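Local coordinates for protein Rubredoxin\:oxygen oxidoreductase (Desulfovibrio gigas, PDB 1E5D) that reduces one oxygen molecule to two water molecules with four electrons, using a diiron centre in a lactamase-fold domain and FMN in a flavodoxin-like domain, at residues Phe114-Asp118 with Trp119-Val123; Val152-Ala156 with Asp157-Leu161; Asn199-Ala202 with Pro203-Leu206; Arg271-Ala274 with Glu275-Asp279. All coordinates share one frame; numbering follows the deposited sequence.

Contact 1: Phe114-Asp118 with Trp119-Val123; sequences FHYKD and WPVQV
In the loop that leads from helix 104-114 into the edge strand 121-124 of the lactamase-fold domain, F114, Y116 and W119 gather into an aromatic cluster. Within F114-D118, Y116 makes the broadest contact with W119. Its CB stands over one face of the W119 indole, 3.4 Å from the centroid of the six-membered ring and 18° off the ring normal, a CH-pi contact. With CG of Y116 held between its backbone N and carbonyl carbon (chi1 64°), the phenol ring runs back over the W119 side chain. The two ring planes are nearly parallel, at 16°, but slid apart, and Y116 CD2 comes to 3.3 Å from W119 CB. Farther out, Y116 CE2 meets V121 CG2 at 3.6 Å, crossing the valine at about a right angle. F114 approaches the far end of the indole: its CB lies 3.7 Å from W119 CH2, and the two rings meet obliquely. Tryptophan suits this place because its broad plate can receive both residues while also packing on L88 and I92 of helix 88-95 and on I100 of the neighbouring strand. H115, the first residue past the helix, with positive phi, points away, and its NE2 hydrogen-bonds V376 O of the second subunit. No hydrogen bond joins F114-D118 to W119-V123; the contact among F114, Y116, W119 and V121 rests on dispersion and CH-pi attraction.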
loop_
_atom_site.group_PDB
_atom_site.type_symbol
_atom_site.label_atom_id
_atom_site.label_comp_id
_atom_site.label_asym_id
_atom_site.label_seq_id
_atom_site.Cartn_x
_atom_site.Cartn_y
_atom_site.Cartn_z
ATOM N N PHE A 114 -23.412 17.395 9.221
ATOM C CA PHE A 114 -24.229 18.318 8.427
ATOM C C PHE A 114 -24.286 19.713 9.039
ATOM O O PHE A 114 -24.591 20.654 8.303
ATOM C CB PHE A 114 -25.654 17.791 8.228
ATOM C CG PHE A 114 -25.691 16.565 7.322
ATOM C CD1 PHE A 114 -25.473 16.689 5.962
ATOM C CD2 PHE A 114 -25.940 15.304 7.838
ATOM C CE1 PHE A 114 -25.509 15.583 5.130
ATOM C CE2 PHE A 114 -25.985 14.194 7.020
ATOM C CZ PHE A 114 -25.770 14.336 5.659
ATOM N N HIS A 115 -23.988 19.792 10.330
ATOM C CA HIS A 115 -23.957 21.088 11.001
ATOM C C HIS A 115 -25.251 21.849 10.734
ATOM O O HIS A 115 -25.240 23.033 10.408
ATOM C CB HIS A 115 -22.733 21.869 10.523
ATOM C CG HIS A 115 -21.462 21.072 10.568
ATOM N ND1 HIS A 115 -20.886 20.627 11.738
ATOM C CD2 HIS A 115 -20.652 20.636 9.576
ATOM C CE1 HIS A 115 -19.782 19.954 11.473
ATOM N NE2 HIS A 115 -19.620 19.948 10.162
ATOM N N TYR A 116 -26.365 21.133 10.842
ATOM C CA TYR A 116 -27.684 21.634 10.499
ATOM C C TYR A 116 -28.218 22.634 11.513
ATOM O O TYR A 116 -27.957 22.569 12.714
ATOM C CB TYR A 116 -28.663 20.463 10.373
ATOM C CG TYR A 116 -28.883 19.704 11.660
ATOM C CD1 TYR A 116 -28.000 18.720 12.083
ATOM C CD2 TYR A 116 -29.986 19.977 12.459
ATOM C CE1 TYR A 116 -28.191 18.017 13.259
ATOM C CE2 TYR A 116 -30.185 19.280 13.635
ATOM C CZ TYR A 116 -29.296 18.308 14.032
ATOM O OH TYR A 116 -29.507 17.627 15.206
ATOM N N LYS A 117 -28.993 23.594 11.004
ATOM C CA LYS A 117 -29.519 24.594 11.933
ATOM C C LYS A 117 -30.932 24.245 12.351
ATOM O O LYS A 117 -31.239 24.019 13.527
ATOM C CB LYS A 117 -29.437 25.992 11.316
ATOM C CG LYS A 117 -28.883 27.032 12.279
ATOM C CD LYS A 117 -27.399 27.286 12.070
ATOM C CE LYS A 117 -26.925 28.485 12.883
ATOM N NZ LYS A 117 -25.763 29.170 12.246
ATOM N N ASP A 118 -31.898 24.178 11.428
ATOM C CA ASP A 118 -33.233 23.977 12.016
ATOM C C ASP A 118 -33.927 22.751 11.455
ATOM O O ASP A 118 -34.854 22.872 10.654
ATOM C CB ASP A 118 -34.057 25.251 11.803
ATOM C CG ASP A 118 -33.396 26.466 12.431
ATOM O OD1 ASP A 118 -33.136 26.447 13.653
ATOM O OD2 ASP A 118 -33.127 27.450 11.709
ATOM N N TRP A 119 -33.477 21.574 11.876
ATOM C CA TRP A 119 -34.033 20.312 11.405
ATOM C C TRP A 119 -34.886 19.663 12.488
ATOM O O TRP A 119 -34.466 19.640 13.648
ATOM C CB TRP A 119 -32.927 19.339 10.995
ATOM C CG TRP A 119 -32.228 19.646 9.713
ATOM C CD1 TRP A 119 -32.390 20.727 8.902
ATOM C CD2 TRP A 119 -31.230 18.830 9.083
ATOM N NE1 TRP A 119 -31.561 20.642 7.810
ATOM C CE2 TRP A 119 -30.838 19.487 7.899
ATOM C CE3 TRP A 119 -30.633 17.609 9.412
ATOM C CZ2 TRP A 119 -29.873 18.959 7.040
ATOM C CZ3 TRP A 119 -29.679 17.096 8.556
ATOM C CH2 TRP A 119 -29.301 17.761 7.383
ATOM N N PRO A 120 -36.047 19.138 12.137
ATOM C CA PRO A 120 -36.895 18.494 13.148
ATOM C C PRO A 120 -36.340 17.128 13.532
ATOM O O PRO A 120 -36.994 16.101 13.352
ATOM C CB PRO A 120 -38.231 18.315 12.434
ATOM C CG PRO A 120 -37.869 18.228 10.991
ATOM C CD PRO A 120 -36.658 19.096 10.806
ATOM N N VAL A 121 -35.123 17.125 14.068
ATOM C CA VAL A 121 -34.513 15.885 14.524
ATOM C C VAL A 121 -35.148 15.437 15.836
ATOM O O VAL A 121 -35.361 16.226 16.751
ATOM C CB VAL A 121 -32.994 16.045 14.703
ATOM C CG1 VAL A 121 -32.366 14.771 15.240
ATOM C CG2 VAL A 121 -32.359 16.448 13.380
ATOM N N GLN A 122 -35.460 14.154 15.922
ATOM C CA GLN A 122 -36.021 13.586 17.134
ATOM C C GLN A 122 -35.327 12.254 17.402
ATOM O O GLN A 122 -35.384 11.345 16.583
ATOM C CB GLN A 122 -37.530 13.382 17.027
ATOM C CG GLN A 122 -38.263 13.541 18.349
ATOM C CD GLN A 122 -39.197 12.400 18.691
ATOM O OE1 GLN A 122 -40.377 12.417 18.340
ATOM N NE2 GLN A 122 -38.682 11.391 19.387
ATOM N N VAL A 123 -34.664 12.173 18.541
ATOM C CA VAL A 123 -33.916 11.000 18.951
ATOM C C VAL A 123 -34.823 9.866 19.402
ATOM O O VAL A 123 -35.677 10.072 20.267
ATOM C CB VAL A 123 -32.964 11.365 20.114
ATOM C CG1 VAL A 123 -32.380 10.120 20.763
ATOM C CG2 VAL A 123 -31.886 12.299 19.587
#

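Contact 2: Val152-Ala156 with Asp157-Leu161; sequences VSWFA and DEKVL
W154 reaches across a tight beta hairpin, strands 151-155 and 160-164, to lie along the backbone of the returning strand. Its CB leaves on the face shared with L161, the non-hydrogen-bonded partner of W154, and CG is set anti to the backbone N (chi1 -179°). From there the six-membered ring carries the contact. CE3 comes to 3.2 Å from V160 O and also meets L161 CB; CZ3 lies 3.5 Å from L161 N, which sits at the ring edge. At the tip, CH2 is 3.3 Å from K159 CA. A large flat indole suits this place, since one side chain can follow three successive residues. Beside it, V152 CG2 touches L161 CD1 at 3.8 Å. F155 and V160 occupy the other face, CB to CB 3.9 Å, and the F155 ring goes on to meet F10 edge-to-face. Their backbones form the hydrogen-bonded pair: F155 N gives V160 O a nearly straight bond of 2.9 Å (171°), and V160 N returns one to F155 O at 3.0 Å. K159 and V160 both face F155, a G1 beta bulge, with K159 in left-handed helical conformation at positive phi (59°). The polar ends turn to partners beyond the hairpin, E158 to R135 and K159 to E220 by salt bridges, and S153 to Q78 by a hydrogen bond. The chemistry is thus divided: apolar groups pack on both faces of the buried strands, backbone bonds set their register, and charged groups gather at the turn.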
loop_
_atom_site.group_PDB
_atom_site.type_symbol
_atom_site.label_atom_id
_atom_site.label_comp_id
_atom_site.label_asym_id
_atom_site.label_seq_id
_atom_site.Cartn_x
_atom_site.Cartn_y
_atom_site.Cartn_z
ATOM N N VAL A 152 -31.263 -0.297 14.076
ATOM C CA VAL A 152 -32.042 -0.978 13.037
ATOM C C VAL A 152 -33.529 -0.810 13.309
ATOM O O VAL A 152 -33.918 -0.401 14.406
ATOM C CB VAL A 152 -31.649 -2.460 12.946
ATOM C CG1 VAL A 152 -30.132 -2.589 12.819
ATOM C CG2 VAL A 152 -32.142 -3.233 14.159
ATOM N N SER A 153 -34.362 -1.115 12.315
ATOM C CA SER A 153 -35.797 -0.897 12.462
ATOM C C SER A 153 -36.577 -2.185 12.243
ATOM O O SER A 153 -36.356 -2.906 11.281
ATOM C CB SER A 153 -36.313 0.167 11.495
ATOM O OG SER A 153 -35.978 1.456 11.971
ATOM N N TRP A 154 -37.486 -2.429 13.171
ATOM C CA TRP A 154 -38.250 -3.663 13.182
ATOM C C TRP A 154 -39.746 -3.411 13.027
ATOM O O TRP A 154 -40.339 -2.633 13.774
ATOM C CB TRP A 154 -37.995 -4.392 14.498
ATOM C CG TRP A 154 -38.683 -5.708 14.661
ATOM C CD1 TRP A 154 -39.446 -6.113 15.721
ATOM C CD2 TRP A 154 -38.671 -6.800 13.731
ATOM N NE1 TRP A 154 -39.910 -7.386 15.507
ATOM C CE2 TRP A 154 -39.449 -7.832 14.295
ATOM C CE3 TRP A 154 -38.079 -7.004 12.481
ATOM C CZ2 TRP A 154 -39.643 -9.050 13.643
ATOM C CZ3 TRP A 154 -38.276 -8.215 11.837
ATOM C CH2 TRP A 154 -39.054 -9.225 12.420
ATOM N N PHE A 155 -40.307 -4.092 12.047
ATOM C CA PHE A 155 -41.741 -4.249 11.854
ATOM C C PHE A 155 -42.116 -5.650 12.346
ATOM O O PHE A 155 -42.005 -6.629 11.608
ATOM C CB PHE A 155 -42.139 -4.029 10.398
ATOM C CG PHE A 155 -42.152 -2.552 10.022
ATOM C CD1 PHE A 155 -43.270 -1.767 10.239
ATOM C CD2 PHE A 155 -41.032 -1.964 9.456
ATOM C CE1 PHE A 155 -43.288 -0.425 9.916
ATOM C CE2 PHE A 155 -41.041 -0.622 9.123
ATOM C CZ PHE A 155 -42.165 0.149 9.359
ATOM N N ALA A 156 -42.520 -5.702 13.608
ATOM C CA ALA A 156 -42.835 -6.961 14.276
ATOM C C ALA A 156 -43.974 -7.683 13.577
ATOM O O ALA A 156 -43.934 -8.889 13.333
ATOM C CB ALA A 156 -43.176 -6.717 15.739
ATOM N N ASP A 157 -45.031 -6.952 13.226
ATOM C CA ASP A 157 -46.122 -7.656 12.544
ATOM C C ASP A 157 -45.709 -8.103 11.152
ATOM O O ASP A 157 -45.878 -9.275 10.811
ATOM C CB ASP A 157 -47.368 -6.766 12.532
ATOM C CG ASP A 157 -47.942 -6.666 13.940
ATOM O OD1 ASP A 157 -48.335 -7.716 14.495
ATOM O OD2 ASP A 157 -47.979 -5.538 14.477
ATOM N N GLU A 158 -45.161 -7.210 10.335
ATOM C CA GLU A 158 -44.738 -7.597 8.995
ATOM C C GLU A 158 -43.473 -8.449 9.006
ATOM O O GLU A 158 -43.137 -9.043 7.979
ATOM C CB GLU A 158 -44.503 -6.356 8.130
ATOM C CG GLU A 158 -45.804 -5.803 7.562
ATOM C CD GLU A 158 -46.391 -4.722 8.452
ATOM O OE1 GLU A 158 -45.835 -4.471 9.543
ATOM O OE2 GLU A 158 -47.413 -4.131 8.040
ATOM N N LYS A 159 -42.800 -8.495 10.148
ATOM C CA LYS A 159 -41.572 -9.271 10.294
ATOM C C LYS A 159 -40.521 -8.803 9.288
ATOM O O LYS A 159 -39.877 -9.591 8.607
ATOM C CB LYS A 159 -41.855 -10.768 10.146
ATOM C CG LYS A 159 -42.672 -11.318 11.310
ATOM C CD LYS A 159 -42.569 -12.829 11.399
ATOM C CE LYS A 159 -43.944 -13.481 11.382
ATOM N NZ LYS A 159 -44.086 -14.425 10.237
ATOM N N VAL A 160 -40.398 -7.485 9.228
ATOM C CA VAL A 160 -39.485 -6.773 8.361
ATOM C C VAL A 160 -38.402 -6.086 9.187
ATOM O O VAL A 160 -38.688 -5.177 9.961
ATOM C CB VAL A 160 -40.173 -5.689 7.508
ATOM C CG1 VAL A 160 -39.188 -5.134 6.486
ATOM C CG2 VAL A 160 -41.423 -6.239 6.838
ATOM N N LEU A 161 -37.175 -6.550 9.006
ATOM C CA LEU A 161 -36.028 -5.920 9.644
ATOM C C LEU A 161 -35.276 -5.078 8.612
ATOM O O LEU A 161 -34.768 -5.617 7.627
ATOM C CB LEU A 161 -35.107 -6.961 10.260
ATOM C CG LEU A 161 -33.896 -6.415 11.016
ATOM C CD1 LEU A 161 -34.322 -5.623 12.243
ATOM C CD2 LEU A 161 -32.959 -7.559 11.385
#

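Contact 3: Asn199-Ala202 with Pro203-Leu206; sequences NPYA and PQTL
A chi1 of -66° places T205 OG1 beside its own backbone N, and from there the hydroxyl turns back to Y201 O, to which it donates at 2.7 Å. CG2 takes the position anti to the N. The same carbonyl also accepts T205 N at 2.8 Å, with the donor tilted 19° from the carbonyl plane, whereas OG1 stands 42° out of that plane, so one threonine grips Y201 O twice. Threonine suits the place because its hydroxyl can also pair with Y194 OH of helix 183-198 while its side chain packs against L145, V198 and A247. Y201 is the N-cap residue of helix 202-214, and these bonds belong to that helix's first turn; the next, L206 N to A202 O at 3.0 Å, points nearly along the C=O axis. P203 fits a first turn well, having no N-H to leave without an acceptor. Small A202 lies against Y194 of helix 183-198 and A247 of helix 233-248. Q204, bent at chi2, brings OE1 to 4.0 Å from Y201 CB, with NE2 at the edge of the tyrosine ring. That ring packs on W347 of the second subunit and lies about 4 Å, side chain to side chain, from H146, which lines the diiron pocket.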
loop_
_atom_site.group_PDB
_atom_site.type_symbol
_atom_site.label_atom_id
_atom_site.label_comp_id
_atom_site.label_asym_id
_atom_site.label_seq_id
_atom_site.Cartn_x
_atom_site.Cartn_y
_atom_site.Cartn_z
ATOM N N ASN A 199 -15.872 -6.910 11.051
ATOM C CA ASN A 199 -15.046 -7.840 11.795
ATOM C C ASN A 199 -14.500 -7.330 13.117
ATOM O O ASN A 199 -14.552 -8.043 14.128
ATOM C CB ASN A 199 -13.843 -8.287 10.949
ATOM C CG ASN A 199 -13.433 -9.686 11.388
ATOM O OD1 ASN A 199 -14.047 -10.669 10.973
ATOM N ND2 ASN A 199 -12.409 -9.743 12.229
ATOM N N PRO A 200 -13.960 -6.128 13.217
ATOM C CA PRO A 200 -13.455 -5.692 14.532
ATOM C C PRO A 200 -14.551 -5.661 15.594
ATOM O O PRO A 200 -14.228 -5.664 16.788
ATOM C CB PRO A 200 -12.933 -4.279 14.274
ATOM C CG PRO A 200 -13.621 -3.854 13.016
ATOM C CD PRO A 200 -13.752 -5.107 12.186
ATOM N N TYR A 201 -15.818 -5.637 15.207
ATOM C CA TYR A 201 -16.929 -5.602 16.156
ATOM C C TYR A 201 -17.672 -6.927 16.194
ATOM O O TYR A 201 -18.890 -7.010 16.301
ATOM C CB TYR A 201 -17.879 -4.448 15.812
ATOM C CG TYR A 201 -17.094 -3.188 15.506
ATOM C CD1 TYR A 201 -16.531 -2.456 16.542
ATOM C CD2 TYR A 201 -16.923 -2.756 14.199
ATOM C CE1 TYR A 201 -15.813 -1.307 16.279
ATOM C CE2 TYR A 201 -16.205 -1.609 13.928
ATOM C CZ TYR A 201 -15.658 -0.897 14.972
ATOM O OH TYR A 201 -14.938 0.246 14.707
ATOM N N ALA A 202 -16.901 -8.003 16.100
ATOM C CA ALA A 202 -17.427 -9.349 16.284
ATOM C C ALA A 202 -18.220 -9.469 17.581
ATOM O O ALA A 202 -19.371 -9.928 17.546
ATOM C CB ALA A 202 -16.271 -10.346 16.218
ATOM N N PRO A 203 -17.692 -9.086 18.739
ATOM C CA PRO A 203 -18.469 -9.238 19.980
ATOM C C PRO A 203 -19.803 -8.504 19.916
ATOM O O PRO A 203 -20.843 -9.060 20.270
ATOM C CB PRO A 203 -17.601 -8.604 21.065
ATOM C CG PRO A 203 -16.240 -8.458 20.485
ATOM C CD PRO A 203 -16.369 -8.502 18.998
ATOM N N GLN A 204 -19.777 -7.248 19.474
ATOM C CA GLN A 204 -21.048 -6.520 19.404
ATOM C C GLN A 204 -21.988 -7.261 18.458
ATOM O O GLN A 204 -23.192 -7.299 18.665
ATOM C CB GLN A 204 -20.863 -5.078 18.948
ATOM C CG GLN A 204 -20.212 -4.199 19.998
ATOM C CD GLN A 204 -18.707 -4.348 20.057
ATOM O OE1 GLN A 204 -18.140 -5.379 19.703
ATOM N NE2 GLN A 204 -18.021 -3.307 20.514
ATOM N N THR A 205 -21.366 -7.848 17.435
ATOM C CA THR A 205 -22.137 -8.594 16.453
ATOM C C THR A 205 -22.959 -9.655 17.175
ATOM O O THR A 205 -24.164 -9.788 16.993
ATOM C CB THR A 205 -21.228 -9.269 15.414
ATOM O OG1 THR A 205 -20.568 -8.275 14.616
ATOM C CG2 THR A 205 -22.054 -10.125 14.468
ATOM N N LEU A 206 -22.247 -10.405 18.015
ATOM C CA LEU A 206 -22.891 -11.491 18.747
ATOM C C LEU A 206 -23.910 -10.968 19.753
ATOM O O LEU A 206 -25.026 -11.482 19.843
ATOM C CB LEU A 206 -21.822 -12.352 19.429
ATOM C CG LEU A 206 -20.918 -13.114 18.458
ATOM C CD1 LEU A 206 -19.792 -13.773 19.229
ATOM C CD2 LEU A 206 -21.695 -14.140 17.658
#

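Contact 4: Arg271-Ala274 with Glu275-Asp279; sequences RVLA and ESFRD
R271, at the exposed start of this stretch of helix 265-279, meets the following turn through its backbone: R271 O accepts E275 N at 3.2 Å. V272 comes next, and its carbonyl is held twice by one residue. S276 N approaches V272 O nearly head-on, at 3.0 Å and with 167° at the hydrogen, while S276 OG donates to the same oxygen at 3.0 Å from 46° out of the carbonyl plane. OG can do so because it is turned beside its own backbone N (chi1 -34°). Serine suits this buried site: it is small enough to pack on A389 of helix 379-400, and its hydroxyl is satisfied by its own helix. L273 and F277 then run side by side, pointing the same way, with L273 CD2 4.2 Å from F277 CE2; both reach the sheet at I308, a fitting place for large apolar groups. F277 CD2 also lies 3.3 Å from L273 O. A274, compact enough for close approach to the sheet, packs on I257, V284 and L286, and its carbonyl takes R278 N at 3.1 Å. On the exposed flank R278 NE makes a salt bridge to E275 OE2, 2.9 Å long, with a longer, purely electrostatic link to D279. Apolar on one side and charged on the other, this is the amphipathic helix of a beta-alpha-beta unit, joining strands 254-259 and 283-288 in the flavodoxin-like domain.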
loop_
_atom_site.group_PDB
_atom_site.type_symbol
_atom_site.label_atom_id
_atom_site.label_comp_id
_atom_site.label_asym_id
_atom_site.label_seq_id
_atom_site.Cartn_x
_atom_site.Cartn_y
_atom_site.Cartn_z
ATOM N N ARG A 271 6.476 -20.090 -2.121
ATOM C CA ARG A 271 6.004 -21.222 -2.924
ATOM C C ARG A 271 6.290 -22.531 -2.205
ATOM O O ARG A 271 5.483 -23.458 -2.183
ATOM C CB ARG A 271 6.652 -21.220 -4.305
ATOM C CG ARG A 271 6.243 -20.036 -5.177
ATOM C CD ARG A 271 7.055 -20.040 -6.467
ATOM N NE ARG A 271 6.589 -21.101 -7.357
ATOM C CZ ARG A 271 5.371 -21.101 -7.889
ATOM N NH1 ARG A 271 4.517 -20.118 -7.629
ATOM N NH2 ARG A 271 5.012 -22.094 -8.687
ATOM N N VAL A 272 7.466 -22.621 -1.577
ATOM C CA VAL A 272 7.767 -23.852 -0.856
ATOM C C VAL A 272 6.776 -24.056 0.285
ATOM O O VAL A 272 6.230 -25.146 0.452
ATOM C CB VAL A 272 9.197 -23.869 -0.296
ATOM C CG1 VAL A 272 9.288 -24.867 0.849
ATOM C CG2 VAL A 272 10.197 -24.202 -1.395
ATOM N N LEU A 273 6.558 -22.992 1.056
ATOM C CA LEU A 273 5.603 -23.046 2.156
ATOM C C LEU A 273 4.263 -23.567 1.653
ATOM O O LEU A 273 3.671 -24.443 2.282
ATOM C CB LEU A 273 5.418 -21.679 2.821
ATOM C CG LEU A 273 6.476 -21.297 3.859
ATOM C CD1 LEU A 273 6.277 -19.876 4.370
ATOM C CD2 LEU A 273 6.462 -22.283 5.023
ATOM N N ALA A 274 3.812 -23.020 0.522
ATOM C CA ALA A 274 2.474 -23.387 0.062
ATOM C C ALA A 274 2.365 -24.894 -0.151
ATOM O O ALA A 274 1.341 -25.494 0.177
ATOM C CB ALA A 274 2.127 -22.618 -1.201
ATOM N N GLU A 275 3.432 -25.479 -0.684
ATOM C CA GLU A 275 3.477 -26.898 -0.996
ATOM C C GLU A 275 3.528 -27.771 0.250
ATOM O O GLU A 275 2.818 -28.777 0.332
ATOM C CB GLU A 275 4.681 -27.220 -1.886
ATOM C CG GLU A 275 4.378 -28.233 -2.979
ATOM C CD GLU A 275 3.291 -27.814 -3.948
ATOM O OE1 GLU A 275 3.131 -26.606 -4.224
ATOM O OE2 GLU A 275 2.574 -28.708 -4.452
ATOM N N SER A 276 4.355 -27.392 1.219
ATOM C CA SER A 276 4.408 -28.156 2.464
ATOM C C SER A 276 3.053 -28.144 3.148
ATOM O O SER A 276 2.575 -29.153 3.659
ATOM C CB SER A 276 5.474 -27.594 3.404
ATOM O OG SER A 276 6.571 -27.088 2.657
ATOM N N PHE A 277 2.408 -26.972 3.162
ATOM C CA PHE A 277 1.144 -26.913 3.898
ATOM C C PHE A 277 0.135 -27.847 3.243
ATOM O O PHE A 277 -0.645 -28.538 3.901
ATOM C CB PHE A 277 0.617 -25.486 3.971
ATOM C CG PHE A 277 1.169 -24.687 5.140
ATOM C CD1 PHE A 277 0.896 -25.066 6.445
ATOM C CD2 PHE A 277 1.952 -23.563 4.921
ATOM C CE1 PHE A 277 1.393 -24.336 7.513
ATOM C CE2 PHE A 277 2.451 -22.834 5.983
ATOM C CZ PHE A 277 2.174 -23.221 7.282
ATOM N N ARG A 278 0.172 -27.844 1.909
ATOM C CA ARG A 278 -0.731 -28.759 1.194
ATOM C C ARG A 278 -0.430 -30.187 1.657
ATOM O O ARG A 278 -1.346 -30.933 2.009
ATOM C CB ARG A 278 -0.593 -28.574 -0.308
ATOM C CG ARG A 278 -1.232 -29.622 -1.195
ATOM C CD ARG A 278 -0.603 -29.651 -2.583
ATOM N NE ARG A 278 0.819 -29.982 -2.504
ATOM C CZ ARG A 278 1.413 -31.077 -2.953
ATOM N NH1 ARG A 278 0.720 -32.034 -3.557
ATOM N NH2 ARG A 278 2.726 -31.227 -2.801
ATOM N N ASP A 279 0.861 -30.510 1.674
ATOM C CA ASP A 279 1.346 -31.821 2.084
ATOM C C ASP A 279 0.791 -32.225 3.446
ATOM O O ASP A 279 0.468 -33.391 3.657
ATOM C CB ASP A 279 2.871 -31.849 2.139
ATOM C CG ASP A 279 3.495 -32.448 0.896
ATOM O OD1 ASP A 279 2.844 -33.282 0.233
ATOM O OD2 ASP A 279 4.646 -32.077 0.582
#

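Contacts 1, 2 and 3 belong to the lactamase-fold domain and do not touch one another, while contact 4 lies in the flavodoxin-like domain. Contact 1 closes a loop at the edge of one sheet and contact 2 a hairpin of the other; their centres are 26 Å apart. F114 of contact 1, V152 of contact 2 and Y201 of contact 3 have side chains about 12, 12 and 10 Å from the diiron cluster, and Y201 is also about 5 Å from a bound FMN. Contact 4 is remote, its centre 58 Å from contact 1's and 32 Å from contact 3's, although the R271 side chain lies about 11 Å from an FMN, probably a different one, held by the flavodoxin-like domain.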